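Local coordinates for DUF596 domain-containing protein (Neisseria meningitidis, PDB 2O5H) that is of unknown function but belongs to the DUF596 family of bacterial proteins and folds as an alpha-beta domain with a small antiparallel sheet, at residues I77-T80 against P81-E85; S46-E49 against E50-A54; F59-L62 against L63-H67. One frame throughout, in Å; residues are numbered along the deposited sequence. Where two conformers were deposited one is given.

Contact 1: I77-T80 against P81-E85; sequences IGHT and PEEWE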
loop_
_atom_site.group_PDB
_atom_site.type_symbol
_atom_site.label_atom_id
_atom_site.label_comp_id
_atom_site.label_asym_id
_atom_site.label_seq_id
_atom_site.Cartn_x
_atom_site.Cartn_y
_atom_site.Cartn_z
ATOM N N ILE A 77 -18.450 -0.505 -9.742
ATOM C CA ILE A 77 -19.310 0.587 -10.161
ATOM C C ILE A 77 -18.597 1.296 -11.310
ATOM O O ILE A 77 -17.409 1.593 -11.212
ATOM C CB ILE A 77 -19.519 1.599 -8.990
ATOM C CG1 ILE A 77 -20.153 0.876 -7.782
ATOM C CG2 ILE A 77 -20.366 2.796 -9.459
ATOM C CD1 ILE A 77 -19.958 1.600 -6.455
ATOM N N GLY A 78 -19.302 1.570 -12.395
ATOM C CA GLY A 78 -18.699 2.328 -13.482
ATOM C C GLY A 78 -18.773 3.830 -13.248
ATOM O O GLY A 78 -19.866 4.376 -13.077
ATOM N N HIS A 79 -17.620 4.495 -13.232
ATOM C CA HIS A 79 -17.553 5.957 -13.314
ATOM C C HIS A 79 -16.394 6.324 -14.210
ATOM O O HIS A 79 -15.478 5.515 -14.411
ATOM C CB HIS A 79 -17.348 6.637 -11.938
ATOM C CG HIS A 79 -18.577 6.648 -11.081
ATOM N ND1 HIS A 79 -19.708 7.346 -11.427
ATOM C CD2 HIS A 79 -18.841 6.073 -9.885
ATOM C CE1 HIS A 79 -20.639 7.173 -10.503
ATOM N NE2 HIS A 79 -20.140 6.401 -9.556
ATOM N N THR A 80 -16.427 7.544 -14.723
ATOM C CA THR A 80 -15.262 8.103 -15.382
ATOM C C THR A 80 -14.197 8.447 -14.340
ATOM O O THR A 80 -14.499 8.542 -13.138
ATOM C CB THR A 80 -15.608 9.354 -16.181
ATOM O OG1 THR A 80 -15.852 10.441 -15.283
ATOM C CG2 THR A 80 -16.829 9.123 -17.051
ATOM N N PRO A 81 -12.938 8.618 -14.790
ATOM C CA PRO A 81 -11.903 8.972 -13.825
ATOM C C PRO A 81 -12.215 10.269 -13.105
ATOM O O PRO A 81 -11.954 10.382 -11.912
ATOM C CB PRO A 81 -10.636 9.088 -14.692
ATOM C CG PRO A 81 -10.908 8.176 -15.856
ATOM C CD PRO A 81 -12.376 8.438 -16.146
ATOM N N GLU A 82 -12.764 11.236 -13.837
ATOM C CA GLU A 82 -13.169 12.519 -13.270
ATOM C C GLU A 82 -14.284 12.366 -12.219
ATOM O O GLU A 82 -14.224 12.965 -11.156
ATOM C CB GLU A 82 -13.633 13.474 -14.384
ATOM C CG GLU A 82 -12.495 14.007 -15.253
ATOM C CD GLU A 82 -11.772 12.912 -16.086
ATOM O OE1 GLU A 82 -12.408 11.913 -16.550
ATOM O OE2 GLU A 82 -10.533 13.073 -16.264
ATOM N N GLU A 83 -15.298 11.569 -12.542
ATOM C CA GLU A 83 -16.384 11.287 -11.602
ATOM C C GLU A 83 -15.876 10.660 -10.315
ATOM O O GLU A 83 -16.328 11.025 -9.223
ATOM C CB GLU A 83 -17.453 10.389 -12.233
ATOM C CG GLU A 83 -18.344 11.138 -13.225
ATOM C CD GLU A 83 -19.189 10.214 -14.071
ATOM O OE1 GLU A 83 -19.054 8.980 -13.971
ATOM O OE2 GLU A 83 -20.008 10.741 -14.841
ATOM N N TRP A 84 -14.941 9.719 -10.437
ATOM C CA TRP A 84 -14.408 9.039 -9.269
ATOM C C TRP A 84 -13.548 10.008 -8.446
ATOM O O TRP A 84 -13.589 10.002 -7.229
ATOM C CB TRP A 84 -13.572 7.842 -9.672
ATOM C CG TRP A 84 -14.270 6.512 -9.844
ATOM C CD1 TRP A 84 -14.122 5.657 -10.897
ATOM C CD2 TRP A 84 -15.138 5.851 -8.903
ATOM N NE1 TRP A 84 -14.871 4.497 -10.691
ATOM C CE2 TRP A 84 -15.487 4.590 -9.465
ATOM C CE3 TRP A 84 -15.646 6.196 -7.633
ATOM C CZ2 TRP A 84 -16.342 3.672 -8.803
ATOM C CZ3 TRP A 84 -16.481 5.263 -6.957
ATOM C CH2 TRP A 84 -16.819 4.022 -7.556
ATOM N N GLU A 85 -12.780 10.854 -9.116
ATOM C CA GLU A 85 -12.050 11.876 -8.361
ATOM C C GLU A 85 -13.013 12.707 -7.495
ATOM O O GLU A 85 -12.721 12.953 -6.327
ATOM C CB GLU A 85 -11.200 12.772 -9.278
ATOM C CG GLU A 85 -10.472 13.912 -8.492
ATOM C CD GLU A 85 -9.725 14.845 -9.399
ATOM O OE1 GLU A 85 -10.086 14.892 -10.604
ATOM O OE2 GLU A 85 -8.801 15.546 -8.909
HETATM O O HOH W 1 -14.638 1.604 -11.672
#

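Contact 2: S46-E49 against E50-A54; sequences SDFE and EKTEA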
loop_
_atom_site.group_PDB
_atom_site.type_symbol
_atom_site.label_atom_id
_atom_site.label_comp_id
_atom_site.label_asym_id
_atom_site.label_seq_id
_atom_site.Cartn_x
_atom_site.Cartn_y
_atom_site.Cartn_z
ATOM N N SER A 46 6.343 16.671 1.355
ATOM C CA SER A 46 5.983 16.619 2.795
ATOM C C SER A 46 4.617 17.296 3.015
ATOM O O SER A 46 3.987 17.125 4.072
ATOM C CB SER A 46 7.058 17.254 3.693
ATOM O OG SER A 46 7.351 18.562 3.223
ATOM N N ASP A 47 4.138 17.980 1.981
ATOM C CA ASP A 47 2.884 18.740 2.058
ATOM C C ASP A 47 1.646 17.897 1.754
ATOM O O ASP A 47 1.594 17.192 0.723
ATOM C CB ASP A 47 2.934 19.924 1.085
ATOM C CG ASP A 47 1.706 20.783 1.198
ATOM O OD1 ASP A 47 1.526 21.421 2.258
ATOM O OD2 ASP A 47 0.894 20.784 0.279
ATOM N N PHE A 48 0.639 17.977 2.631
ATOM C CA PHE A 48 -0.598 17.215 2.469
ATOM C C PHE A 48 -1.375 17.500 1.168
ATOM O O PHE A 48 -1.747 16.559 0.475
ATOM C CB PHE A 48 -1.495 17.364 3.709
ATOM C CG PHE A 48 -2.791 16.578 3.635
ATOM C CD1 PHE A 48 -2.772 15.229 3.376
ATOM C CD2 PHE A 48 -4.020 17.219 3.827
ATOM C CE1 PHE A 48 -3.986 14.477 3.318
ATOM C CE2 PHE A 48 -5.229 16.505 3.768
ATOM C CZ PHE A 48 -5.196 15.131 3.510
ATOM N N GLU A 49 -1.626 18.781 0.846
ATOM C CA GLU A 49 -2.277 19.134 -0.416
ATOM C C GLU A 49 -1.501 18.599 -1.616
ATOM O O GLU A 49 -2.116 18.066 -2.529
ATOM C CB GLU A 49 -2.423 20.653 -0.562
ATOM C CG GLU A 49 -3.202 21.054 -1.790
ATOM C CD GLU A 49 -3.385 22.542 -1.908
ATOM O OE1 GLU A 49 -2.431 23.323 -1.636
ATOM O OE2 GLU A 49 -4.486 22.924 -2.325
ATOM N N GLU A 50 -0.174 18.817 -1.646
ATOM C CA GLU A 50 0.605 18.340 -2.784
ATOM C C GLU A 50 0.551 16.815 -2.945
ATOM O O GLU A 50 0.453 16.323 -4.067
ATOM C CB GLU A 50 2.041 18.825 -2.711
ATOM C CG GLU A 50 2.107 20.322 -2.838
ATOM C CD GLU A 50 3.508 20.824 -3.103
ATOM O OE1 GLU A 50 4.475 20.138 -2.726
ATOM O OE2 GLU A 50 3.633 21.923 -3.655
ATOM N N LYS A 51 0.618 16.080 -1.834
ATOM C CA LYS A 51 0.496 14.620 -1.872
ATOM C C LYS A 51 -0.879 14.202 -2.393
ATOM O O LYS A 51 -0.979 13.322 -3.246
ATOM C CB LYS A 51 0.773 14.014 -0.492
ATOM C CG LYS A 51 2.261 13.909 -0.163
ATOM C CD LYS A 51 2.466 13.246 1.183
ATOM C CE LYS A 51 2.253 14.330 2.269
ATOM N NZ LYS A 51 2.914 14.060 3.534
ATOM N N THR A 52 -1.918 14.852 -1.889
ATOM C CA THR A 52 -3.317 14.592 -2.321
ATOM C C THR A 52 -3.454 14.825 -3.851
ATOM O O THR A 52 -4.070 14.048 -4.556
ATOM C CB THR A 52 -4.314 15.508 -1.557
ATOM O OG1 THR A 52 -4.323 15.161 -0.162
ATOM C CG2 THR A 52 -5.740 15.336 -2.101
ATOM N N GLU A 53 -2.872 15.895 -4.356
ATOM C CA GLU A 53 -2.891 16.149 -5.818
ATOM C C GLU A 53 -2.156 15.059 -6.622
ATOM O O GLU A 53 -2.633 14.627 -7.652
ATOM C CB GLU A 53 -2.286 17.518 -6.156
ATOM C CG GLU A 53 -3.164 18.712 -5.693
ATOM C CD GLU A 53 -4.642 18.559 -6.067
ATOM O OE1 GLU A 53 -4.942 18.346 -7.280
ATOM O OE2 GLU A 53 -5.497 18.675 -5.136
ATOM N N ALA A 54 -1.014 14.618 -6.120
ATOM C CA ALA A 54 -0.251 13.513 -6.703
ATOM C C ALA A 54 -1.071 12.220 -6.686
ATOM O O ALA A 54 -1.174 11.495 -7.722
ATOM C CB ALA A 54 1.025 13.325 -5.930
HETATM O O HOH W 2 -5.956 21.096 -3.548
#

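Contact 3: F59-L62 against L63-H67; sequences FKEL and LRRGH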
loop_
_atom_site.group_PDB
_atom_site.type_symbol
_atom_site.label_atom_id
_atom_site.label_comp_id
_atom_site.label_asym_id
_atom_site.label_seq_id
_atom_site.Cartn_x
_atom_site.Cartn_y
_atom_site.Cartn_z
ATOM N N PHE A 59 -4.114 7.998 -9.462
ATOM C CA PHE A 59 -5.438 7.370 -9.393
ATOM C C PHE A 59 -6.162 7.521 -10.731
ATOM O O PHE A 59 -6.607 6.528 -11.319
ATOM C CB PHE A 59 -6.144 8.082 -8.249
ATOM C CG PHE A 59 -7.574 7.733 -8.008
ATOM C CD1 PHE A 59 -7.914 6.631 -7.230
ATOM C CD2 PHE A 59 -8.589 8.613 -8.435
ATOM C CE1 PHE A 59 -9.276 6.364 -6.924
ATOM C CE2 PHE A 59 -9.938 8.368 -8.144
ATOM C CZ PHE A 59 -10.278 7.244 -7.379
ATOM N N LYS A 60 -6.298 8.755 -11.217
ATOM C CA LYS A 60 -6.995 8.980 -12.473
ATOM C C LYS A 60 -6.283 8.341 -13.656
ATOM O O LYS A 60 -6.930 7.819 -14.559
ATOM C CB LYS A 60 -7.218 10.469 -12.774
ATOM C CG LYS A 60 -8.229 11.131 -11.848
ATOM C CD LYS A 60 -8.966 12.262 -12.517
ATOM C CE LYS A 60 -8.042 13.372 -13.051
ATOM N NZ LYS A 60 -7.194 13.982 -11.998
ATOM N N GLU A 61 -4.957 8.359 -13.673
ATOM C CA GLU A 61 -4.277 7.752 -14.839
ATOM C C GLU A 61 -4.463 6.217 -14.898
ATOM O O GLU A 61 -4.646 5.625 -15.982
ATOM C CB GLU A 61 -2.803 8.120 -14.842
ATOM C CG GLU A 61 -2.058 7.714 -16.081
ATOM C CD GLU A 61 -2.460 8.528 -17.320
ATOM O OE1 GLU A 61 -3.314 9.443 -17.238
ATOM O OE2 GLU A 61 -1.890 8.245 -18.397
ATOM N N LEU A 62 -4.451 5.580 -13.735
ATOM C CA LEU A 62 -4.687 4.156 -13.684
ATOM C C LEU A 62 -6.109 3.823 -14.113
ATOM O O LEU A 62 -6.310 2.852 -14.858
ATOM C CB LEU A 62 -4.399 3.615 -12.284
ATOM C CG LEU A 62 -2.940 3.716 -11.845
ATOM C CD1 LEU A 62 -2.890 3.597 -10.301
ATOM C CD2 LEU A 62 -2.130 2.616 -12.472
ATOM N N LEU A 63 -7.084 4.613 -13.650
ATOM C CA LEU A 63 -8.487 4.426 -14.064
ATOM C C LEU A 63 -8.621 4.632 -15.568
ATOM O O LEU A 63 -9.238 3.805 -16.250
ATOM C CB LEU A 63 -9.442 5.354 -13.305
ATOM C CG LEU A 63 -9.600 5.135 -11.793
ATOM C CD1 LEU A 63 -10.313 6.354 -11.156
ATOM C CD2 LEU A 63 -10.343 3.829 -11.518
ATOM N N ARG A 64 -8.019 5.715 -16.070
ATOM C CA ARG A 64 -8.106 6.104 -17.482
ATOM C C ARG A 64 -7.522 5.066 -18.446
ATOM O O ARG A 64 -8.031 4.870 -19.562
ATOM C CB ARG A 64 -7.380 7.426 -17.713
ATOM C CG ARG A 64 -8.108 8.339 -18.679
ATOM C CD ARG A 64 -7.297 8.776 -19.899
ATOM N NE ARG A 64 -5.874 9.028 -19.669
ATOM C CZ ARG A 64 -4.880 8.282 -20.157
ATOM N NH1 ARG A 64 -5.124 7.203 -20.900
ATOM N NH2 ARG A 64 -3.627 8.618 -19.902
ATOM N N ARG A 65 -6.432 4.433 -18.018
ATOM C CA ARG A 65 -5.761 3.431 -18.805
ATOM C C ARG A 65 -6.422 2.052 -18.652
ATOM O O ARG A 65 -6.029 1.094 -19.294
ATOM C CB ARG A 65 -4.272 3.436 -18.468
ATOM C CG ARG A 65 -3.533 4.435 -19.316
ATOM C CD ARG A 65 -2.504 5.233 -18.573
ATOM N NE ARG A 65 -1.179 4.651 -18.612
ATOM C CZ ARG A 65 -0.029 5.316 -18.455
ATOM N NH1 ARG A 65 1.119 4.657 -18.501
ATOM N NH2 ARG A 65 0.004 6.625 -18.271
ATOM N N GLY A 66 -7.445 1.966 -17.813
ATOM C CA GLY A 66 -8.182 0.717 -17.619
ATOM C C GLY A 66 -7.479 -0.327 -16.763
ATOM O O GLY A 66 -7.881 -1.490 -16.769
ATOM N N HIS A 67 -6.431 0.054 -16.023
ATOM C CA HIS A 67 -5.722 -0.929 -15.186
ATOM C C HIS A 67 -6.481 -1.164 -13.904
ATOM O O HIS A 67 -6.476 -2.264 -13.327
ATOM C CB HIS A 67 -4.303 -0.454 -14.838
ATOM C CG HIS A 67 -3.408 -0.300 -16.025
ATOM N ND1 HIS A 67 -2.873 -1.377 -16.696
ATOM C CD2 HIS A 67 -2.942 0.803 -16.652
ATOM C CE1 HIS A 67 -2.127 -0.942 -17.698
ATOM N NE2 HIS A 67 -2.149 0.378 -17.688
#

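Contact 1: I77-T80 against P81-E85
Trp84 N donates to Thr80 O at 3.0 Å where the extended loop 77-80, leaving strand 75-76, runs into helix 81-91; this bond closes the first helical turn, with Thr80 as N-cap and Pro81 as the first helical residue. Thr80 and Glu83 form a capping box. Thr80 OG1, set between its own backbone N and carbonyl carbon (chi1 73°), accepts from Glu83 N at 3.0 Å, and Glu83 OE1 in turn accepts from Thr80 N at 3.1 Å. The same OE1 takes a second hydrogen bond from His79 ND1, also 3.1 Å long and lying in the imidazole plane; the two donors approach from opposite faces of the carboxylate. His79 is also held by Trp84: His79 CB sits over the five-membered ring of Trp84, 3.5 Å from its centroid, while the imidazole edge meets the six-membered ring in a T-shaped stack with planes 82° apart. Ile77 CB touches Trp84 CZ2, and a water links Ile77 O to Trp84 NE1. The indole also packs on Phe59 of helix 48-64. With two N-H donors on one oxygen, Glu83 is probably kept ionised, its negative charge suiting the helix N-terminus.

Contact 2: S46-E49 against E50-A54
The Phe48 ring has Thr52 OG1 over one face, 3.6 Å from Phe48 CE1 and displaced toward the rim, whereas the carboxylates of Asp47 and Glu50 stand with their planes at a right angle. These groups belong to the N-terminal turns of helix 48-64, with Asp47 as N-cap: Asp47 OD2 accepts from Glu50 N at 3.0 Å, met on its anti side and 26° out of the carboxylate plane. CG anti to the backbone N (chi1 -176°) brings the Asp47 carboxylate to that amide. OD2 also lies against Glu50 CG, while the Glu50 carboxylate turns to other partners, Ser45 and Arg15. Behind the cap, Asp47 O accepts from Lys51 N at 3.0 Å. The aliphatic part of Lys51 folds back over the same carbonyl, with CE 3.3 Å from Asp47 O, and a bend at chi3 brings NZ to Ser46 O, a weak hydrogen bond; its salt bridge is to Glu96. Phe48 O is gripped twice by one residue, from Thr52 N at 2.9 Å and from Thr52 OG1 at 3.0 Å, the hydroxyl coming from above the carbonyl plane. Trp38 of helix 34-41 packs on Phe48, Lys51 and Thr52, tying this end of the helix to its neighbour. One residue further on, Glu53 N donates to Glu49 O, and Arg89 forms a salt bridge with the Glu53 carboxylate. A water bridges the two glutamates, donating to Glu49 OE2 at 2.6 Å and to Glu53 OE2 at 2.9 Å.

Contact 3: F59-L62 against L63-H67
Leu63 CD1 presses on one face of the Phe59 ring, 3.6 Å from Phe59 CE2 and offset toward the rim, a CH-pi contact 21° off the ring normal. This is the tight side of the turn: Leu63 N donates to Phe59 O, and Leu68 and Leu70 of strand 68-72 pack against the leucine. Leu62 packs on Leu37 of helix 34-41 and Thr27 of helix 20-30. The helix ends here in a Schellman motif, with Gly66 at positive phi (76°). Leu62 O accepts from His67 N at 3.0 Å and Leu63 O from Gly66 N, also at 3.0 Å, and the chain leaves toward strand 68-72. The more open side carries charge. The Glu61 chain leaves on the side away from its own N and then bends about CB-CG, which directs the carboxylate along the helix to Arg64 and Arg65, in an apparent salt-bridge network meeting at OE2. Arg65 brings NH2 to that oxygen, unusually close, with its guanidinium plane 86° from the carboxylate, and its NH1 pairs with Glu21. Arg64 lies alongside Glu61, pointing the same way, but has two deposited conformers, and its still shorter approach to OE2 is doubtful.

Overall arrangement
Contacts 2 and 3 occupy the two ends of helix 48-64, their centres about 19 Å apart on opposite sides of the chain's centre. Both are partly buried; contact 1, at the start of helix 81-91, is a surface contact, and of its touching residues only Trp84 is buried. Contacts 1 and 3 touch, their centres about 10 Å apart: Trp84 CB rests on Leu63 CD1, Pro81 packs by Arg64, and Glu85 and Lys60 form a long, weak ion pair. Contacts 1 and 2 both begin a helix, one with a threonine capping box backed by aromatic stacking, the other with an aspartate cap, whereas contact 3 ends one in a Schellman motif with arginine–glutamate pairing.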